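Local coordinates for checkpoint serine/threonine-protein kinase BUB1 (Saccharomyces cerevisiae, PDB 3ESL) that acts as a checkpoint kinase that delays anaphase until chromosomes are bioriented on the spindle, represented by its TPR-like N-terminal domain, at residues E97-N107 with R185-I195. Numbering follows the deposited sequence.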
loop_
_atom_site.group_PDB
_atom_site.type_symbol
_atom_site.label_atom_id
_atom_site.label_comp_id
_atom_site.label_asym_id
_atom_site.label_seq_id
_atom_site.Cartn_x
_atom_site.Cartn_y
_atom_site.Cartn_z
ATOM N N GLU A 97 -4.611 -7.141 -9.455
ATOM C CA GLU A 97 -3.300 -6.588 -9.119
ATOM C C GLU A 97 -3.332 -5.896 -7.766
ATOM O O GLU A 97 -2.378 -6.008 -7.007
ATOM C CB GLU A 97 -2.787 -5.667 -10.224
ATOM C CG GLU A 97 -2.317 -6.474 -11.441
ATOM C CD GLU A 97 -1.254 -7.503 -11.073
ATOM O OE1 GLU A 97 -0.200 -7.093 -10.547
ATOM O OE2 GLU A 97 -1.477 -8.724 -11.283
ATOM N N SER A 98 -4.437 -5.209 -7.461
ATOM C CA SER A 98 -4.614 -4.638 -6.100
ATOM C C SER A 98 -4.569 -5.721 -5.025
ATOM O O SER A 98 -3.797 -5.619 -4.060
ATOM C CB SER A 98 -5.919 -3.828 -5.976
ATOM O OG SER A 98 -5.857 -2.648 -6.762
ATOM N N GLU A 99 -5.389 -6.757 -5.191
ATOM C CA GLU A 99 -5.431 -7.840 -4.220
ATOM C C GLU A 99 -4.069 -8.548 -4.134
ATOM O O GLU A 99 -3.608 -8.884 -3.044
ATOM C CB GLU A 99 -6.541 -8.849 -4.542
ATOM C CG GLU A 99 -6.684 -9.875 -3.443
ATOM C CD GLU A 99 -7.673 -10.978 -3.748
ATOM O OE1 GLU A 99 -7.610 -11.558 -4.849
ATOM O OE2 GLU A 99 -8.506 -11.269 -2.859
ATOM N N ASN A 100 -3.430 -8.757 -5.283
ATOM C CA ASN A 100 -2.124 -9.409 -5.294
ATOM C C ASN A 100 -1.060 -8.603 -4.550
ATOM O O ASN A 100 -0.156 -9.171 -3.940
ATOM C CB ASN A 100 -1.663 -9.692 -6.718
ATOM C CG ASN A 100 -2.428 -10.840 -7.351
ATOM O OD1 ASN A 100 -3.173 -11.560 -6.675
ATOM N ND2 ASN A 100 -2.245 -11.017 -8.656
ATOM N N THR A 101 -1.180 -7.282 -4.615
ATOM C CA THR A 101 -0.278 -6.410 -3.862
ATOM C C THR A 101 -0.503 -6.603 -2.364
ATOM O O THR A 101 0.462 -6.811 -1.625
ATOM C CB THR A 101 -0.404 -4.935 -4.297
ATOM O OG1 THR A 101 -0.195 -4.841 -5.711
ATOM C CG2 THR A 101 0.656 -4.065 -3.593
ATOM N N PHE A 102 -1.767 -6.586 -1.913
ATOM C CA PHE A 102 -2.031 -6.830 -0.494
ATOM C C PHE A 102 -1.545 -8.215 -0.047
ATOM O O PHE A 102 -1.000 -8.368 1.047
ATOM C CB PHE A 102 -3.516 -6.690 -0.169
ATOM C CG PHE A 102 -3.988 -5.269 -0.026
ATOM C CD1 PHE A 102 -3.638 -4.512 1.089
ATOM C CD2 PHE A 102 -4.857 -4.718 -0.974
ATOM C CE1 PHE A 102 -4.110 -3.189 1.235
ATOM C CE2 PHE A 102 -5.329 -3.414 -0.851
ATOM C CZ PHE A 102 -4.951 -2.644 0.268
ATOM N N LYS A 103 -1.761 -9.220 -0.893
ATOM C CA LYS A 103 -1.311 -10.583 -0.613
ATOM C C LYS A 103 0.215 -10.713 -0.501
ATOM O O LYS A 103 0.730 -11.458 0.348
ATOM C CB LYS A 103 -1.846 -11.539 -1.689
ATOM C CG LYS A 103 -3.334 -11.766 -1.570
ATOM C CD LYS A 103 -3.880 -12.476 -2.800
ATOM C CE LYS A 103 -3.175 -13.805 -3.004
ATOM N NZ LYS A 103 -4.017 -14.784 -3.766
ATOM N N TYR A 104 0.924 -9.989 -1.359
ATOM C CA TYR A 104 2.383 -9.962 -1.352
ATOM C C TYR A 104 2.907 -9.327 -0.061
ATOM O O TYR A 104 3.787 -9.872 0.610
ATOM C CB TYR A 104 2.856 -9.178 -2.566
ATOM C CG TYR A 104 4.346 -8.981 -2.693
ATOM C CD1 TYR A 104 5.152 -9.962 -3.279
ATOM C CD2 TYR A 104 4.945 -7.793 -2.274
ATOM C CE1 TYR A 104 6.524 -9.768 -3.428
ATOM C CE2 TYR A 104 6.316 -7.587 -2.418
ATOM C CZ TYR A 104 7.094 -8.583 -2.998
ATOM O OH TYR A 104 8.450 -8.394 -3.151
ATOM N N MET A 105 2.353 -8.166 0.279
ATOM C CA MET A 105 2.615 -7.541 1.574
ATOM C C MET A 105 2.358 -8.510 2.748
ATOM O O MET A 105 3.195 -8.648 3.640
ATOM C CB MET A 105 1.738 -6.300 1.718
ATOM C CG MET A 105 2.057 -5.203 0.695
ATOM S SD MET A 105 0.678 -4.024 0.623
ATOM C CE MET A 105 0.876 -3.207 2.196
ATOM N N PHE A 106 1.209 -9.179 2.733
ATOM C CA PHE A 106 0.842 -10.111 3.808
ATOM C C PHE A 106 1.914 -11.205 3.951
ATOM O O PHE A 106 2.392 -11.490 5.047
ATOM C CB PHE A 106 -0.536 -10.722 3.549
ATOM C CG PHE A 106 -1.060 -11.539 4.704
ATOM C CD1 PHE A 106 -1.701 -10.923 5.777
ATOM C CD2 PHE A 106 -0.906 -12.921 4.717
ATOM C CE1 PHE A 106 -2.183 -11.676 6.858
ATOM C CE2 PHE A 106 -1.386 -13.687 5.789
ATOM C CZ PHE A 106 -2.025 -13.058 6.861
ATOM N N ASN A 107 2.315 -11.769 2.814
ATOM C CA ASN A 107 3.346 -12.814 2.770
ATOM C C ASN A 107 4.696 -12.360 3.331
ATOM O O ASN A 107 5.409 -13.148 3.956
ATOM C CB ASN A 107 3.534 -13.301 1.335
ATOM C CG ASN A 107 4.508 -14.480 1.235
ATOM O OD1 ASN A 107 5.604 -14.356 0.679
ATOM N ND2 ASN A 107 4.111 -15.612 1.785
ATOM N N ARG A 185 -8.100 -17.189 -0.419
ATOM C CA ARG A 185 -7.744 -15.919 -1.059
ATOM C C ARG A 185 -6.367 -15.408 -0.632
ATOM O O ARG A 185 -5.708 -14.696 -1.399
ATOM C CB ARG A 185 -8.781 -14.832 -0.752
ATOM C CG ARG A 185 -10.176 -15.103 -1.287
ATOM C CD ARG A 185 -10.890 -13.807 -1.646
ATOM N NE ARG A 185 -10.371 -13.227 -2.885
ATOM C CZ ARG A 185 -10.614 -13.699 -4.106
ATOM N NH1 ARG A 185 -11.382 -14.775 -4.274
ATOM N NH2 ARG A 185 -10.093 -13.091 -5.164
ATOM N N LEU A 186 -5.944 -15.746 0.587
ATOM C CA LEU A 186 -4.680 -15.234 1.131
ATOM C C LEU A 186 -3.452 -16.033 0.720
ATOM O O LEU A 186 -2.332 -15.547 0.852
ATOM C CB LEU A 186 -4.738 -15.104 2.664
ATOM C CG LEU A 186 -5.584 -13.957 3.227
ATOM C CD1 LEU A 186 -5.724 -14.031 4.752
ATOM C CD2 LEU A 186 -5.031 -12.597 2.802
ATOM N N ILE A 187 -3.652 -17.257 0.225
ATOM C CA ILE A 187 -2.527 -18.110 -0.167
ATOM C C ILE A 187 -1.678 -17.366 -1.185
ATOM O O ILE A 187 -2.173 -16.968 -2.238
ATOM C CB ILE A 187 -2.983 -19.475 -0.778
ATOM C CG1 ILE A 187 -3.764 -20.318 0.243
ATOM C CG2 ILE A 187 -1.791 -20.248 -1.332
ATOM C CD1 ILE A 187 -2.992 -20.692 1.500
ATOM N N TYR A 188 -0.408 -17.172 -0.847
ATOM C CA TYR A 188 0.510 -16.433 -1.697
ATOM C C TYR A 188 0.798 -17.200 -2.992
ATOM O O TYR A 188 1.070 -18.405 -2.963
ATOM C CB TYR A 188 1.823 -16.167 -0.959
ATOM C CG TYR A 188 2.788 -15.386 -1.803
ATOM C CD1 TYR A 188 2.518 -14.062 -2.157
ATOM C CD2 TYR A 188 3.962 -15.966 -2.270
ATOM C CE1 TYR A 188 3.393 -13.335 -2.944
ATOM C CE2 TYR A 188 4.856 -15.238 -3.067
ATOM C CZ TYR A 188 4.562 -13.928 -3.396
ATOM O OH TYR A 188 5.436 -13.204 -4.182
ATOM N N ARG A 189 0.751 -16.490 -4.113
ATOM C CA ARG A 189 1.003 -17.101 -5.412
ATOM C C ARG A 189 2.199 -16.461 -6.117
ATOM O O ARG A 189 3.209 -17.121 -6.380
ATOM C CB ARG A 189 -0.255 -17.028 -6.287
ATOM C CG ARG A 189 -1.436 -17.877 -5.781
ATOM C CD ARG A 189 -1.249 -19.353 -6.139
ATOM N NE ARG A 189 -0.899 -19.489 -7.551
ATOM C CZ ARG A 189 -1.777 -19.677 -8.530
ATOM N NH1 ARG A 189 -3.075 -19.781 -8.256
ATOM N NH2 ARG A 189 -1.353 -19.762 -9.786
ATOM N N THR A 190 2.088 -15.162 -6.384
ATOM C CA THR A 190 3.007 -14.453 -7.264
ATOM C C THR A 190 3.103 -12.980 -6.828
ATOM O O THR A 190 2.136 -12.444 -6.286
ATOM C CB THR A 190 2.507 -14.561 -8.747
ATOM O OG1 THR A 190 3.493 -14.052 -9.643
ATOM C CG2 THR A 190 1.175 -13.821 -8.974
ATOM N N ALA A 191 4.264 -12.345 -7.017
ATOM C CA ALA A 191 4.355 -10.882 -6.845
ATOM C C ALA A 191 3.481 -10.149 -7.868
ATOM O O ALA A 191 3.282 -10.633 -8.989
ATOM C CB ALA A 191 5.788 -10.408 -6.945
ATOM N N PRO A 192 2.955 -8.960 -7.491
ATOM C CA PRO A 192 2.180 -8.189 -8.455
ATOM C C PRO A 192 3.036 -7.849 -9.661
ATOM O O PRO A 192 4.263 -7.764 -9.550
ATOM C CB PRO A 192 1.805 -6.905 -7.687
ATOM C CG PRO A 192 2.679 -6.877 -6.500
ATOM C CD PRO A 192 3.030 -8.296 -6.178
ATOM N N PHE A 193 2.394 -7.657 -10.803
ATOM C CA PHE A 193 3.127 -7.409 -12.027
ATOM C C PHE A 193 4.056 -6.212 -11.963
ATOM O O PHE A 193 5.153 -6.265 -12.514
ATOM C CB PHE A 193 2.202 -7.277 -13.232
ATOM C CG PHE A 193 2.943 -7.156 -14.531
ATOM C CD1 PHE A 193 3.769 -8.195 -14.974
ATOM C CD2 PHE A 193 2.847 -5.997 -15.295
ATOM C CE1 PHE A 193 4.482 -8.082 -16.180
ATOM C CE2 PHE A 193 3.545 -5.877 -16.507
ATOM C CZ PHE A 193 4.366 -6.917 -16.947
ATOM N N PHE A 194 3.648 -5.136 -11.280
ATOM C CA PHE A 194 4.487 -3.934 -11.288
ATOM C C PHE A 194 5.844 -4.193 -10.645
ATOM O O PHE A 194 6.850 -3.596 -11.033
ATOM C CB PHE A 194 3.779 -2.703 -10.673
ATOM C CG PHE A 194 3.746 -2.682 -9.159
ATOM C CD1 PHE A 194 2.674 -3.241 -8.466
ATOM C CD2 PHE A 194 4.759 -2.050 -8.438
ATOM C CE1 PHE A 194 2.629 -3.198 -7.063
ATOM C CE2 PHE A 194 4.739 -2.008 -7.039
ATOM C CZ PHE A 194 3.674 -2.581 -6.349
ATOM N N ILE A 195 5.867 -5.100 -9.665
ATOM C CA ILE A 195 7.100 -5.462 -9.000
ATOM C C ILE A 195 7.966 -6.315 -9.935
ATOM O O ILE A 195 9.173 -6.048 -10.110
ATOM C CB ILE A 195 6.812 -6.192 -7.664
ATOM C CG1 ILE A 195 6.225 -5.190 -6.654
ATOM C CG2 ILE A 195 8.077 -6.820 -7.087
ATOM C CD1 ILE A 195 5.902 -5.776 -5.309
HETATM O O HOH W 1 0.607 -10.821 -10.664
HETATM O O HOH W 2 0.783 -11.628 -4.189
HETATM O O HOH W 3 -0.004 -13.965 1.060
#
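Arg185 and Glu99 form a salt bridge at one end of a contact in which the extended connection between helices 177-186 and 193-200 runs across helix 95-108 of the all-helical, TPR-like N-terminal domain of BUB1. The guanidinium offers its side to the carboxylate: NE gives a nearly straight bond to Glu99 OE2 (2.7 Å, 166°) and NH2 reaches Glu99 OE1 at 2.9 Å, both oxygens using syn lone pairs with the two planes almost coplanar. Glu99 gets there by extending with CG anti to its backbone N (chi1 -173°), while Phe130 receives the arginine in a cation-pi contact. A methionine in place of Arg185 would probably leave the buried Glu99 carboxylate without its paired donors and countercharge.

Three successive backbone carbonyls, those of Arg185, Leu186 and Ile187, are met from helix 95-108, directly or through water. Lys103, its chain bent at chi3, brings NZ to Arg185 O at 2.9 Å, approaching from above the carbonyl plane, and makes a weak second bond to Ile187 O. Between these two acceptors in sequence, Leu186 O accepts a hydrogen bond from a water that also donates to Lys103 O; a second water bridges Asn100 O and Thr190 O in the same way.

Toward the C-terminal end of segment 97-107 the Asn107 amide stacks on one face of the Tyr188 ring, their planes nearly parallel. Tyr188 OH lies in plane at the edge of the Tyr104 ring, and Ile195 CD1 makes a CH-pi contact over a face of Tyr104, 3.9 Å from the ring centroid.

On either side of Pro192 in sequence, which takes the N-cap position of helix 193-200, Glu97 holds the backbone: its OE2 and Ala191 O both accept from one water, and its OE1 accepts from the first amide of that helix, Phe193 N, at 2.7 Å on its syn side, 29° out of the carboxylate plane.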